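Local coordinates for uncharacterized protein (Aeropyrum pernix, PDB 3P1Z) that is uncharacterized but belongs to the tRNA-intron endonuclease family and may bind nucleic acid and cleave introns from precursor tRNA, at residues Y89-R94 with G156-Y161; V22-C27 with G59-G64. All coordinates share one frame; numbering follows the deposited sequence.

Contact 1: residues Y89-R94 with G156-Y161; sequences YFDLRR and GLITYY
Between residues 89-94 of helix 83-95 and residues 156-161, Asp91 CA and Ile158 CA come nearest, 8.6 Å apart, while the axes of helix 89-94 and strand 158-161 run at 72° to each other. Here a helix packs against the strand that is outermost in this chain's mixed beta sheet, which an antiparallel strand of a neighbouring subunit extends, within the region matching the catalytic C-terminal domain of tRNA-intron endonucleases. With backbones so far apart, long side chains must span the interval, and Tyr160 does most of this. Its CG stands anti to the carbonyl carbon (chi1 -69°), and the ring extends from the strand to the helix, where OH meets two consecutive residues. Asp91 comes from the opposite direction, its carboxylate turned 27° from the ring plane and OD2 lying at the ring edge. Tyr160 OH donates a hydrogen bond to Asp91 OD2 at 3.1 Å, a bond to be read with reserve because the placing of OD2 is uncertain. Leu92 slants past the tyrosine's hydroxyl end, CG 3.7 Å from Tyr160 OH and CD2 4.1 Å from Tyr160 CZ. A phenylalanine in place of Tyr160 would probably leave the Asp91 carboxylate without this donor and open a small gap beside Leu92. Val88 and Lys95 of the same helix also touch Tyr160. Beside this polar junction, Ile158 lays CD1 against Asp91 CB at 4.1 Å.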
ATOM      1  N   TYR A  89     -11.131  20.660  12.634  1.00 53.13           N
ATOM      2  CA  TYR A  89     -12.124  21.656  12.972  1.00 55.78           C
ATOM      3  C   TYR A  89     -11.689  22.983  12.392  1.00 57.45           C
ATOM      4  O   TYR A  89     -12.419  23.595  11.615  1.00 60.01           O
ATOM      5  CB  TYR A  89     -12.217  21.772  14.484  1.00 54.44           C
ATOM      6  CG  TYR A  89     -13.323  22.653  14.979  1.00 56.24           C
ATOM      7  CD1 TYR A  89     -14.476  22.099  15.513  1.00 62.27           C
ATOM      8  CD2 TYR A  89     -13.218  24.035  14.931  1.00 57.29           C
ATOM      9  CE1 TYR A  89     -15.500  22.899  15.986  1.00 61.38           C
ATOM     10  CE2 TYR A  89     -14.237  24.840  15.401  1.00 59.75           C
ATOM     11  CZ  TYR A  89     -15.376  24.262  15.923  1.00 62.13           C
ATOM     12  OH  TYR A  89     -16.408  25.031  16.390  1.00 64.73           O
ATOM     13  N   PHE A  90     -10.493  23.423  12.768  1.00 56.01           N
ATOM     14  CA  PHE A  90      -9.986  24.702  12.290  1.00 54.63           C
ATOM     15  C   PHE A  90     -10.102  24.759  10.782  1.00 54.87           C
ATOM     16  O   PHE A  90     -10.666  25.702  10.231  1.00 51.66           O
ATOM     17  CB  PHE A  90      -8.525  24.915  12.680  1.00 55.58           C
ATOM     18  CG  PHE A  90      -8.288  25.001  14.151  1.00 55.35           C
ATOM     19  CD1 PHE A  90      -9.340  25.126  15.035  1.00 63.06           C
ATOM     20  CD2 PHE A  90      -7.000  24.988  14.653  1.00 58.60           C
ATOM     21  CE1 PHE A  90      -9.112  25.198  16.395  1.00 64.52           C
ATOM     22  CE2 PHE A  90      -6.766  25.076  16.009  1.00 60.04           C
ATOM     23  CZ  PHE A  90      -7.823  25.181  16.882  1.00 61.03           C
ATOM     24  N   ASP A  91      -9.541  23.741  10.131  1.00 56.41           N
ATOM     25  CA  ASP A  91      -9.591  23.603   8.685  1.00 53.64           C
ATOM     26  C   ASP A  91     -11.022  23.824   8.237  1.00 57.57           C
ATOM     27  O   ASP A  91     -11.288  24.642   7.356  1.00 54.36           O
ATOM     28  CB  ASP A  91      -9.130  22.201   8.281  1.00 52.07           C
ATOM     29  CG  ASP A  91      -8.740  22.101   6.809  1.00 58.98           C
ATOM     30  OD1 ASP A  91      -7.681  22.639   6.420  1.00 62.82           O
ATOM     31  OD2 ASP A  91      -9.488  21.465   6.039  1.00 57.94           O
ATOM     32  N   LEU A  92     -11.948  23.108   8.867  1.00 57.58           N
ATOM     33  CA  LEU A  92     -13.357  23.219   8.510  1.00 55.18           C
ATOM     34  C   LEU A  92     -13.938  24.603   8.796  1.00 59.26           C
ATOM     35  O   LEU A  92     -14.732  25.124   8.006  1.00 62.39           O
ATOM     36  CB  LEU A  92     -14.182  22.117   9.186  1.00 59.32           C
ATOM     37  CG  LEU A  92     -13.973  20.679   8.663  1.00 60.57           C
ATOM     38  CD1 LEU A  92     -14.728  19.670   9.537  1.00 53.79           C
ATOM     39  CD2 LEU A  92     -14.341  20.525   7.171  1.00 46.23           C
ATOM     40  N   ARG A  93     -13.547  25.206   9.914  1.00 58.94           N
ATOM     41  CA  ARG A  93     -13.957  26.580  10.178  1.00 59.51           C
ATOM     42  C   ARG A  93     -13.386  27.491   9.099  1.00 56.89           C
ATOM     43  O   ARG A  93     -14.108  28.287   8.510  1.00 57.89           O
ATOM     44  CB  ARG A  93     -13.514  27.040  11.568  1.00 59.77           C
ATOM     45  CG  ARG A  93     -14.158  26.282  12.732  1.00 58.63           C
ATOM     46  CD  ARG A  93     -15.652  26.587  12.901  1.00 60.77           C
ATOM     47  NE  ARG A  93     -15.928  27.900  13.476  1.00 54.38           N
ATOM     48  CZ  ARG A  93     -16.540  28.896  12.834  1.00 57.63           C
ATOM     49  NH1 ARG A  93     -16.954  28.746  11.581  1.00 55.31           N
ATOM     50  NH2 ARG A  93     -16.744  30.050  13.450  1.00 55.23           N
ATOM     51  N   ARG A  94     -12.099  27.350   8.814  1.00 50.81           N
ATOM     52  CA  ARG A  94     -11.478  28.200   7.806  1.00 57.01           C
ATOM     53  C   ARG A  94     -12.161  28.107   6.435  1.00 62.34           C
ATOM     54  O   ARG A  94     -12.195  29.092   5.696  1.00 67.11           O
ATOM     55  CB  ARG A  94      -9.975  27.918   7.689  1.00 58.05           C
ATOM     56  CG  ARG A  94      -9.219  27.937   9.023  1.00 64.34           C
ATOM     57  CD  ARG A  94      -7.722  28.159   8.822  1.00 64.69           C
ATOM     58  NE  ARG A  94      -6.912  27.657   9.933  1.00 70.51           N
ATOM     59  CZ  ARG A  94      -5.576  27.679   9.965  1.00 88.93           C
ATOM     60  NH1 ARG A  94      -4.887  28.186   8.943  1.00 72.52           N
ATOM     61  NH2 ARG A  94      -4.923  27.194  11.022  1.00 83.90           N
ATOM     62  N   GLY A 156       0.765  16.400  10.314  1.00 40.47           N
ATOM     63  CA  GLY A 156      -0.283  17.382  10.481  1.00 42.39           C
ATOM     64  C   GLY A 156      -1.129  17.591   9.240  1.00 41.89           C
ATOM     65  O   GLY A 156      -2.126  18.306   9.279  1.00 47.07           O
ATOM     66  N   LEU A 157      -0.730  16.971   8.139  1.00 36.07           N
ATOM     67  CA  LEU A 157      -1.463  17.075   6.887  1.00 43.28           C
ATOM     68  C   LEU A 157      -2.831  16.392   6.963  1.00 49.66           C
ATOM     69  O   LEU A 157      -2.980  15.318   7.547  1.00 48.15           O
ATOM     70  CB  LEU A 157      -0.642  16.482   5.746  1.00 47.15           C
ATOM     71  CG  LEU A 157       0.680  17.206   5.499  1.00 52.26           C
ATOM     72  CD1 LEU A 157       1.604  16.436   4.548  1.00 49.35           C
ATOM     73  CD2 LEU A 157       0.403  18.595   4.983  1.00 46.82           C
ATOM     74  N   ILE A 158      -3.827  17.027   6.356  1.00 50.73           N
ATOM     75  CA  ILE A 158      -5.193  16.540   6.422  1.00 49.03           C
ATOM     76  C   ILE A 158      -5.755  16.178   5.061  1.00 45.43           C
ATOM     77  O   ILE A 158      -5.707  16.969   4.129  1.00 48.61           O
ATOM     78  CB  ILE A 158      -6.120  17.594   7.008  1.00 51.62           C
ATOM     79  CG1 ILE A 158      -5.598  18.063   8.366  1.00 48.53           C
ATOM     80  CG2 ILE A 158      -7.549  17.047   7.095  1.00 52.20           C
ATOM     81  CD1 ILE A 158      -6.344  19.251   8.910  1.00 41.50           C
ATOM     82  N   THR A 159      -6.315  14.983   4.968  1.00 49.35           N
ATOM     83  CA  THR A 159      -7.000  14.552   3.757  1.00 54.16           C
ATOM     84  C   THR A 159      -8.453  14.216   4.043  1.00 53.30           C
ATOM     85  O   THR A 159      -8.796  13.768   5.134  1.00 52.03           O
ATOM     86  CB  THR A 159      -6.323  13.339   3.121  1.00 49.35           C
ATOM     87  OG1 THR A 159      -4.909  13.455   3.287  1.00 51.16           O
ATOM     88  CG2 THR A 159      -6.635  13.305   1.660  1.00 51.60           C
ATOM     89  N   TYR A 160      -9.309  14.446   3.060  1.00 53.66           N
ATOM     90  CA  TYR A 160     -10.726  14.176   3.243  1.00 53.63           C
ATOM     91  C   TYR A 160     -11.229  13.165   2.223  1.00 60.36           C
ATOM     92  O   TYR A 160     -10.933  13.266   1.030  1.00 61.09           O
ATOM     93  CB  TYR A 160     -11.537  15.464   3.145  1.00 56.01           C
ATOM     94  CG  TYR A 160     -11.334  16.421   4.299  1.00 55.75           C
ATOM     95  CD1 TYR A 160     -11.932  16.189   5.539  1.00 57.57           C
ATOM     96  CD2 TYR A 160     -10.565  17.564   4.148  1.00 54.73           C
ATOM     97  CE1 TYR A 160     -11.768  17.067   6.595  1.00 55.50           C
ATOM     98  CE2 TYR A 160     -10.391  18.454   5.203  1.00 57.82           C
ATOM     99  CZ  TYR A 160     -10.990  18.197   6.423  1.00 55.22           C
ATOM    100  OH  TYR A 160     -10.809  19.069   7.464  1.00 48.20           O
ATOM    101  N   TYR A 161     -11.990  12.188   2.705  1.00 60.61           N
ATOM    102  CA  TYR A 161     -12.571  11.163   1.849  1.00 54.31           C
ATOM    103  C   TYR A 161     -13.971  10.798   2.303  1.00 53.48           C
ATOM    104  O   TYR A 161     -14.196  10.453   3.459  1.00 52.41           O
ATOM    105  CB  TYR A 161     -11.708   9.902   1.857  1.00 56.18           C
ATOM    106  CG  TYR A 161     -10.330  10.089   1.267  1.00 59.30           C
ATOM    107  CD1 TYR A 161     -10.138  10.144  -0.108  1.00 61.74           C
ATOM    108  CD2 TYR A 161      -9.220  10.202   2.084  1.00 63.29           C
ATOM    109  CE1 TYR A 161      -8.878  10.313  -0.650  1.00 61.03           C
ATOM    110  CE2 TYR A 161      -7.949  10.373   1.549  1.00 65.95           C
ATOM    111  CZ  TYR A 161      -7.784  10.430   0.180  1.00 65.92           C
ATOM    112  OH  TYR A 161      -6.515  10.598  -0.353  1.00 67.76           O
TER

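Contact 2: residues V22-C27 with G59-G64; sequences VFVEEC and GMLCMG
Met63 reaches Val22 by folding its own chain back toward strand 21-26, and so ties the loop between helices 49-57 and 68-79 to the antiparallel sheet of the region matching the SEN2-like N-terminal domain. The backbones stay well separated, with 8.5 Å between Val22 CA and Met63 CA, so side chains alone bridge the space. From CB, which lies beyond touching distance of the strand, Met63 places CG anti to the carbonyl carbon (chi1 -67°), still too far away to meet Val22. Further bends at chi2 and chi3 bring the sulfur round. Met63 SD meets Val22 CG1 at 3.9 Å and, within its own loop, lies 4.2 Å from Leu61 CD2. The terminal methyl then tucks in beside both branches of the valine: Met63 CE is 4.2 Å from Val22 CG1 and equally far from Val22 CG2. The two side chains slant past each other. Farther along the strand, Val24 CG2 and Leu61 CD1 make a looser contact at 4.5 Å. Ala15 of strand 14-18 touches Val22, Leu61 and Met63, and Val75 of helix 68-79 adds to the cover over Val22 and Met63. Methyl, methylene and thioether groups meet by van der Waals contact across a buried seam, which implies that attachment of the loop here depends on shape and the exclusion of water, without directional polar bonds between the two segments.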
ATOM      1  N   VAL A  22     -14.739  27.438  28.386  1.00 92.47           N
ATOM      2  CA  VAL A  22     -14.212  28.760  28.145  1.00 84.13           C
ATOM      3  C   VAL A  22     -15.355  29.716  28.382  1.00 77.12           C
ATOM      4  O   VAL A  22     -16.487  29.472  27.954  1.00 68.03           O
ATOM      5  CB  VAL A  22     -13.704  28.916  26.703  1.00 76.34           C
ATOM      6  CG1 VAL A  22     -13.430  30.383  26.392  1.00 78.93           C
ATOM      7  CG2 VAL A  22     -12.460  28.078  26.501  1.00 70.45           C
ATOM      8  N   PHE A  23     -15.049  30.789  29.101  1.00 88.17           N
ATOM      9  CA  PHE A  23     -16.027  31.821  29.361  1.00 86.19           C
ATOM     10  C   PHE A  23     -15.551  33.181  28.873  1.00 81.56           C
ATOM     11  O   PHE A  23     -14.494  33.677  29.270  1.00 81.78           O
ATOM     12  CB  PHE A  23     -16.416  31.884  30.843  1.00 84.77           C
ATOM     13  CG  PHE A  23     -17.269  33.062  31.160  1.00 93.13           C
ATOM     14  CD1 PHE A  23     -18.295  33.388  30.304  1.00 94.55           C
ATOM     15  CD2 PHE A  23     -17.060  33.848  32.285  1.00 96.90           C
ATOM     16  CE1 PHE A  23     -19.104  34.492  30.538  1.00 94.14           C
ATOM     17  CE2 PHE A  23     -17.864  34.965  32.530  1.00 94.92           C
ATOM     18  CZ  PHE A  23     -18.873  35.285  31.643  1.00 96.13           C
ATOM     19  N   VAL A  24     -16.357  33.784  28.013  1.00 77.80           N
ATOM     20  CA  VAL A  24     -16.069  35.120  27.525  1.00 86.09           C
ATOM     21  C   VAL A  24     -16.403  36.177  28.583  1.00 85.15           C
ATOM     22  O   VAL A  24     -17.521  36.246  29.089  1.00 79.93           O
ATOM     23  CB  VAL A  24     -16.805  35.399  26.202  1.00 86.67           C
ATOM     24  CG1 VAL A  24     -16.510  36.814  25.712  1.00 88.19           C
ATOM     25  CG2 VAL A  24     -16.385  34.375  25.154  1.00 85.08           C
ATOM     26  N   GLU A  25     -15.414  36.999  28.914  1.00 84.18           N
ATOM     27  CA  GLU A  25     -15.605  38.046  29.907  1.00 84.74           C
ATOM     28  C   GLU A  25     -15.731  39.455  29.295  1.00 83.24           C
ATOM     29  O   GLU A  25     -16.412  40.312  29.857  1.00 85.19           O
ATOM     30  CB  GLU A  25     -14.506  37.976  30.974  1.00 78.16           C
ATOM     31  CG  GLU A  25     -14.440  36.614  31.672  1.00 81.00           C
ATOM     32  CD  GLU A  25     -13.195  36.427  32.540  1.00 84.05           C
ATOM     33  OE1 GLU A  25     -12.073  36.446  31.995  1.00 86.37           O
ATOM     34  OE2 GLU A  25     -13.334  36.239  33.768  1.00 83.67           O
ATOM     35  N   GLU A  26     -15.117  39.684  28.134  1.00 80.61           N
ATOM     36  CA  GLU A  26     -15.140  41.006  27.498  1.00 80.16           C
ATOM     37  C   GLU A  26     -15.357  40.940  25.982  1.00 84.70           C
ATOM     38  O   GLU A  26     -14.654  40.207  25.286  1.00 86.14           O
ATOM     39  CB  GLU A  26     -13.820  41.738  27.767  1.00 86.04           C
ATOM     40  CG  GLU A  26     -13.648  42.302  29.173  1.00 83.09           C
ATOM     41  CD  GLU A  26     -14.493  43.546  29.416  1.00 88.91           C
ATOM     42  OE1 GLU A  26     -14.831  44.244  28.427  1.00 85.61           O
ATOM     43  OE2 GLU A  26     -14.817  43.822  30.598  1.00 79.65           O
ATOM     44  N   CYS A  27     -16.316  41.708  25.466  1.00 85.54           N
ATOM     45  CA  CYS A  27     -16.503  41.807  24.013  1.00 89.36           C
ATOM     46  C   CYS A  27     -16.074  43.181  23.496  1.00 86.14           C
ATOM     47  O   CYS A  27     -16.661  44.200  23.854  1.00 87.88           O
ATOM     48  CB  CYS A  27     -17.953  41.492  23.601  1.00 92.95           C
ATOM     49  SG  CYS A  27     -18.440  39.734  23.734  1.00103.80           S
ATOM     50  N   GLY A  59      -6.235  34.572  16.589  1.00 68.90           N
ATOM     51  CA  GLY A  59      -5.746  35.708  17.344  1.00 77.60           C
ATOM     52  C   GLY A  59      -6.859  36.653  17.769  1.00 83.11           C
ATOM     53  O   GLY A  59      -6.587  37.738  18.299  1.00 82.73           O
ATOM     54  N   MET A  60      -8.105  36.230  17.537  1.00 75.18           N
ATOM     55  CA  MET A  60      -9.303  37.035  17.817  1.00 76.48           C
ATOM     56  C   MET A  60      -9.856  36.865  19.236  1.00 74.57           C
ATOM     57  O   MET A  60     -10.720  37.626  19.671  1.00 73.61           O
ATOM     58  CB  MET A  60     -10.427  36.688  16.836  1.00 75.44           C
ATOM     59  CG  MET A  60     -10.014  36.605  15.375  1.00 80.70           C
ATOM     60  SD  MET A  60      -9.473  38.186  14.720  1.00 91.38           S
ATOM     61  CE  MET A  60      -7.703  38.029  14.906  1.00 71.73           C
ATOM     62  N   LEU A  61      -9.384  35.855  19.952  1.00 70.73           N
ATOM     63  CA  LEU A  61      -9.884  35.621  21.296  1.00 69.96           C
ATOM     64  C   LEU A  61      -8.740  35.441  22.275  1.00 65.16           C
ATOM     65  O   LEU A  61      -7.937  34.523  22.168  1.00 63.79           O
ATOM     66  CB  LEU A  61     -10.821  34.413  21.341  1.00 67.31           C
ATOM     67  CG  LEU A  61     -11.239  34.033  22.769  1.00 65.79           C
ATOM     68  CD1 LEU A  61     -12.310  34.972  23.343  1.00 69.95           C
ATOM     69  CD2 LEU A  61     -11.705  32.589  22.845  1.00 64.34           C
ATOM     70  N   CYS A  62      -8.659  36.337  23.239  1.00 68.38           N
ATOM     71  CA  CYS A  62      -7.593  36.235  24.216  1.00 79.50           C
ATOM     72  C   CYS A  62      -8.079  35.378  25.368  1.00 74.62           C
ATOM     73  O   CYS A  62      -9.261  35.384  25.702  1.00 73.23           O
ATOM     74  CB  CYS A  62      -7.147  37.625  24.691  1.00 77.82           C
ATOM     75  SG  CYS A  62      -6.899  38.797  23.328  1.00 88.53           S
ATOM     76  N   MET A  63      -7.162  34.621  25.953  1.00 74.99           N
ATOM     77  CA  MET A  63      -7.464  33.822  27.127  1.00 72.00           C
ATOM     78  C   MET A  63      -6.653  34.376  28.277  1.00 85.98           C
ATOM     79  O   MET A  63      -5.710  33.733  28.742  1.00 83.57           O
ATOM     80  CB  MET A  63      -7.100  32.353  26.897  1.00 85.69           C
ATOM     81  CG  MET A  63      -7.942  31.640  25.849  1.00 74.99           C
ATOM     82  SD  MET A  63      -9.682  31.520  26.323  1.00 79.38           S
ATOM     83  CE  MET A  63      -9.542  30.782  27.950  1.00 73.05           C
ATOM     84  N   GLY A  64      -7.019  35.582  28.720  1.00 99.99           N
ATOM     85  CA  GLY A  64      -6.280  36.293  29.751  1.00 85.18           C
ATOM     86  C   GLY A  64      -5.225  37.159  29.098  1.00 91.47           C
ATOM     87  O   GLY A  64      -5.546  38.020  28.273  1.00 93.39           O
TER

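The two contacts lie on opposite sides of the chain's centre, their own centres 24 Å apart, and share no helix or strand. Contact 2 closes within the N-terminal region before contact 1 opens in the C-terminal one. All four touching residues of contact 2 are buried, and its chemistry is wholly apolar; each of its segments also carries a disulfide to a residue outside the contact, Cys27 to Cys33 and Cys62 to Cys11. Contact 1 is partly buried and mixes apolar packing with a polar junction of tyrosine and aspartate. It also borders neighbouring subunits, whereas none of the assembly's other chains touches the segments of contact 2.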